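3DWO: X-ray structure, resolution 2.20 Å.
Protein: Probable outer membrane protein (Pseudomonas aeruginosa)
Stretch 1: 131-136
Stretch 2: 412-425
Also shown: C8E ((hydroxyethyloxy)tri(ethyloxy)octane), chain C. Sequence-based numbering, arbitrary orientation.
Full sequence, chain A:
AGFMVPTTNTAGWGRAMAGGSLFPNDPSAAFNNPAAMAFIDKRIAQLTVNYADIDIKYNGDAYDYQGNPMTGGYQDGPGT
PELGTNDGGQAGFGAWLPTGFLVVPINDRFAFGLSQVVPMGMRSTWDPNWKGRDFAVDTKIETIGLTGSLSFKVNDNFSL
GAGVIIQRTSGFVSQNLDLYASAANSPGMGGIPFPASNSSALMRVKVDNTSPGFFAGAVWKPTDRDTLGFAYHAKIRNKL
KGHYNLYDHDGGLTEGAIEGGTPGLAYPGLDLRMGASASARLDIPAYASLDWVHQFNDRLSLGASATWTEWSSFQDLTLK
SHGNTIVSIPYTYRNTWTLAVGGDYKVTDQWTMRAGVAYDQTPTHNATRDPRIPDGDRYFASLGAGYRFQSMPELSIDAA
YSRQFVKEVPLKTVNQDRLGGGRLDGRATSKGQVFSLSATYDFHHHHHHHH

Stretch 1 131-136: KGRDFA
Stretch 2 412-425: KTVNQDRLGGGRLD

Stretch 1 is a compact, irregular turn. From Lys131 to Asp134 phi lies between -59° and -103° and psi between -24° and 19°, and Gly132 O accepts hydrogen bonds from Phe135 N (2.9 Å) and Ala136 N (3.2 Å); Phe135 follows at -109°/-32°, and Ala136 then extends (-174°/147°). Stretch 2 is a hairpin. Its arms pair through Leu424 N to Thr413 O (2.7 Å) and Asn415 N to Gly422 O (2.8 Å), with Arg423 to Asp425 in a strand. A 3-10 segment at Asp417 and Arg418 begins the reversal, in which Leu419 N and Gly421 N both donate hydrogen bonds to Gln416 O (3.0 and 3.3 Å). Gly420 (105°/-13°) continues it with a conformation that calls for glycine, since a CB would jam against the preceding carbonyl, and Gly421 (66°/16°), whose positive phi favours glycine, follows. Across the stretches, the CA atoms of Gly132 and Leu424 lie 7.1 Å apart, those of Asp134 and Gly420 7.4 Å, and those of Phe135 and Asn415 7.3 Å.

Phe135 is the centre of the contact, burying 140 Å² against the hairpin. With chi1 -64° (m) and chi2 81°, its ring lies between two side chains. Asn415 CG covers one face, 3.3 Å from Phe135 CE2. Over the opposite face, Leu424 (m, t) makes a CH-pi contact, its CG 3.8 Å from the Phe135 ring centroid, while Leu424 CD2 reaches Phe135 CD1 at 3.6 Å. A flat aromatic ring suits this narrow slot. Gly422 O meets the ring edge, 3.4 Å from Phe135 CZ.

Asn415, at chi1 -97° between wells, also supplies the single hydrogen bond across the stretches: ND2 donates to Asp134 O (3.0 Å, 147°). Its amide thus satisfies a buried carbonyl while its flat group covers the ring. Leu424 CD2 also packs 4.0 Å from Gly132 CA, where a CB would come within 3.6 Å of that methyl.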

# COMPACT_ATOMS: atom_id res chain seq x y z
N LYS A 131 14.88 -2.18 -19.25
CA LYS A 131 14.23 -3.13 -20.15
C LYS A 131 12.74 -3.32 -19.93
O LYS A 131 12.03 -3.77 -20.83
CB LYS A 131 14.93 -4.48 -20.05
CG LYS A 131 14.72 -5.21 -18.73
CD LYS A 131 15.48 -6.54 -18.71
CE LYS A 131 16.99 -6.32 -18.68
NZ LYS A 131 17.74 -7.61 -18.69
N GLY A 132 12.26 -2.99 -18.74
CA GLY A 132 10.84 -3.12 -18.46
C GLY A 132 10.10 -1.80 -18.49
O GLY A 132 8.99 -1.70 -17.96
N ARG A 133 10.68 -0.78 -19.12
CA ARG A 133 10.06 0.55 -19.17
C ARG A 133 8.67 0.59 -19.82
O ARG A 133 7.88 1.50 -19.53
CB ARG A 133 10.99 1.56 -19.86
CG ARG A 133 11.32 1.26 -21.32
CD ARG A 133 12.31 2.29 -21.87
NE ARG A 133 12.69 2.03 -23.26
CZ ARG A 133 13.47 1.02 -23.64
NH1 ARG A 133 13.96 0.18 -22.74
NH2 ARG A 133 13.76 0.86 -24.93
N ASP A 134 8.35 -0.37 -20.68
CA ASP A 134 7.03 -0.39 -21.32
C ASP A 134 5.96 -0.83 -20.32
O ASP A 134 4.77 -0.74 -20.60
CB ASP A 134 6.98 -1.36 -22.51
CG ASP A 134 7.76 -0.86 -23.73
OD1 ASP A 134 8.20 0.31 -23.75
OD2 ASP A 134 7.93 -1.66 -24.68
N PHE A 135 6.38 -1.31 -19.16
CA PHE A 135 5.45 -1.77 -18.13
C PHE A 135 5.39 -0.85 -16.93
O PHE A 135 4.34 -0.72 -16.29
CB PHE A 135 5.82 -3.17 -17.64
CG PHE A 135 5.71 -4.23 -18.71
CD1 PHE A 135 6.73 -4.41 -19.64
CD2 PHE A 135 4.58 -5.03 -18.79
CE1 PHE A 135 6.62 -5.37 -20.64
CE2 PHE A 135 4.46 -6.00 -19.79
CZ PHE A 135 5.49 -6.17 -20.72
N ALA A 136 6.52 -0.21 -16.61
CA ALA A 136 6.56 0.69 -15.48
C ALA A 136 7.87 1.43 -15.33
O ALA A 136 8.95 0.91 -15.67
CB ALA A 136 6.28 -0.08 -14.19
N LYS A 412 5.76 -12.42 -15.12
CA LYS A 412 5.50 -12.98 -16.44
C LYS A 412 4.56 -12.04 -17.17
O LYS A 412 3.81 -12.45 -18.04
CB LYS A 412 4.84 -14.34 -16.31
CG LYS A 412 5.63 -15.37 -15.51
CD LYS A 412 6.81 -15.91 -16.30
CE LYS A 412 7.42 -17.13 -15.61
NZ LYS A 412 8.50 -17.75 -16.42
N THR A 413 4.63 -10.76 -16.80
CA THR A 413 3.78 -9.72 -17.36
C THR A 413 3.73 -9.63 -18.88
O THR A 413 4.75 -9.62 -19.56
CB THR A 413 4.20 -8.35 -16.81
OG1 THR A 413 4.69 -8.50 -15.48
CG2 THR A 413 3.01 -7.40 -16.80
N VAL A 414 2.51 -9.56 -19.41
CA VAL A 414 2.28 -9.43 -20.83
C VAL A 414 1.47 -8.14 -21.02
O VAL A 414 0.49 -7.92 -20.31
CB VAL A 414 1.48 -10.64 -21.38
CG1 VAL A 414 1.08 -10.41 -22.83
CG2 VAL A 414 2.33 -11.91 -21.28
N ASN A 415 1.89 -7.28 -21.95
CA ASN A 415 1.16 -6.04 -22.20
C ASN A 415 0.10 -6.25 -23.28
O ASN A 415 0.35 -6.91 -24.28
CB ASN A 415 2.11 -4.92 -22.67
CG ASN A 415 2.53 -3.99 -21.54
OD1 ASN A 415 1.84 -3.90 -20.51
ND2 ASN A 415 3.65 -3.29 -21.73
N GLN A 416 -1.09 -5.68 -23.07
CA GLN A 416 -2.16 -5.79 -24.05
C GLN A 416 -1.74 -5.05 -25.33
O GLN A 416 -0.73 -4.33 -25.34
CB GLN A 416 -3.44 -5.17 -23.48
CG GLN A 416 -3.25 -3.73 -22.99
CD GLN A 416 -4.51 -3.17 -22.40
OE1 GLN A 416 -5.44 -2.79 -23.12
NE2 GLN A 416 -4.57 -3.13 -21.07
N ASP A 417 -2.51 -5.22 -26.40
CA ASP A 417 -2.20 -4.59 -27.68
C ASP A 417 -1.87 -3.09 -27.63
O ASP A 417 -0.80 -2.68 -28.08
CB ASP A 417 -3.35 -4.80 -28.68
CG ASP A 417 -3.58 -6.27 -29.01
OD1 ASP A 417 -2.62 -7.07 -28.93
OD2 ASP A 417 -4.73 -6.62 -29.38
N ARG A 418 -2.77 -2.27 -27.10
CA ARG A 418 -2.51 -0.83 -27.07
C ARG A 418 -1.32 -0.39 -26.22
O ARG A 418 -0.89 0.76 -26.31
CB ARG A 418 -3.78 -0.05 -26.67
CG ARG A 418 -4.24 -0.19 -25.24
CD ARG A 418 -5.51 0.65 -25.02
NE ARG A 418 -6.63 0.17 -25.83
CZ ARG A 418 -7.79 0.81 -25.96
NH1 ARG A 418 -8.00 1.97 -25.34
NH2 ARG A 418 -8.74 0.30 -26.72
N LEU A 419 -0.78 -1.30 -25.42
CA LEU A 419 0.39 -0.98 -24.59
C LEU A 419 1.69 -1.50 -25.19
O LEU A 419 2.73 -1.51 -24.52
CB LEU A 419 0.21 -1.51 -23.17
CG LEU A 419 -0.82 -0.76 -22.31
CD1 LEU A 419 -0.82 -1.35 -20.91
CD2 LEU A 419 -0.48 0.74 -22.27
N GLY A 420 1.65 -1.94 -26.44
CA GLY A 420 2.85 -2.43 -27.09
C GLY A 420 3.05 -3.92 -27.27
O GLY A 420 3.96 -4.33 -28.00
N GLY A 421 2.24 -4.74 -26.60
CA GLY A 421 2.36 -6.19 -26.74
C GLY A 421 3.62 -6.87 -26.24
O GLY A 421 3.89 -8.03 -26.58
N GLY A 422 4.42 -6.18 -25.42
CA GLY A 422 5.64 -6.79 -24.91
C GLY A 422 5.39 -7.72 -23.73
O GLY A 422 4.25 -7.92 -23.32
N ARG A 423 6.45 -8.31 -23.20
CA ARG A 423 6.29 -9.20 -22.05
C ARG A 423 7.57 -9.33 -21.23
O ARG A 423 8.67 -9.16 -21.74
CB ARG A 423 5.85 -10.60 -22.51
CG ARG A 423 6.94 -11.45 -23.12
CD ARG A 423 6.39 -12.83 -23.49
NE ARG A 423 7.35 -13.61 -24.26
CZ ARG A 423 8.37 -14.29 -23.75
NH1 ARG A 423 8.57 -14.29 -22.44
NH2 ARG A 423 9.20 -14.95 -24.54
N LEU A 424 7.39 -9.63 -19.95
CA LEU A 424 8.53 -9.80 -19.05
C LEU A 424 8.70 -11.28 -18.71
O LEU A 424 7.74 -12.06 -18.76
CB LEU A 424 8.30 -9.01 -17.76
CG LEU A 424 8.01 -7.51 -17.88
CD1 LEU A 424 7.69 -6.95 -16.51
CD2 LEU A 424 9.22 -6.80 -18.48
N ASP A 425 9.92 -11.66 -18.37
CA ASP A 425 10.20 -13.03 -17.96
C ASP A 425 11.35 -12.95 -16.97
O ASP A 425 12.52 -12.98 -17.36
CB ASP A 425 10.61 -13.90 -19.14
CG ASP A 425 10.85 -15.35 -18.73
OD1 ASP A 425 11.40 -16.12 -19.55
OD2 ASP A 425 10.49 -15.71 -17.59
C1 C8E C . -2.25 4.41 -22.67
C2 C8E C . -2.74 3.93 -23.95
C3 C8E C . -1.93 4.36 -25.09
C4 C8E C . -2.63 3.93 -26.29
C5 C8E C . -1.74 4.14 -27.45
C6 C8E C . -2.34 3.62 -28.64
C7 C8E C . -1.44 4.16 -29.65
C8 C8E C . -1.96 3.77 -30.96
O9 C8E C . -1.40 4.01 -32.24
C10 C8E C . -1.17 5.34 -32.67
C11 C8E C . -0.61 5.20 -34.05
O12 C8E C . 0.74 5.67 -34.13
C13 C8E C . 1.40 5.35 -35.38
C14 C8E C . 2.84 5.75 -35.81
O15 C8E C . 3.95 6.36 -35.08
C16 C8E C . 3.89 7.79 -35.16
C17 C8E C . 4.64 8.41 -36.36
O18 C8E C . 4.26 9.66 -36.97
C19 C8E C . 3.32 9.48 -38.06
C20 C8E C . 2.42 10.63 -38.64
O21 C8E C . 1.24 10.27 -39.37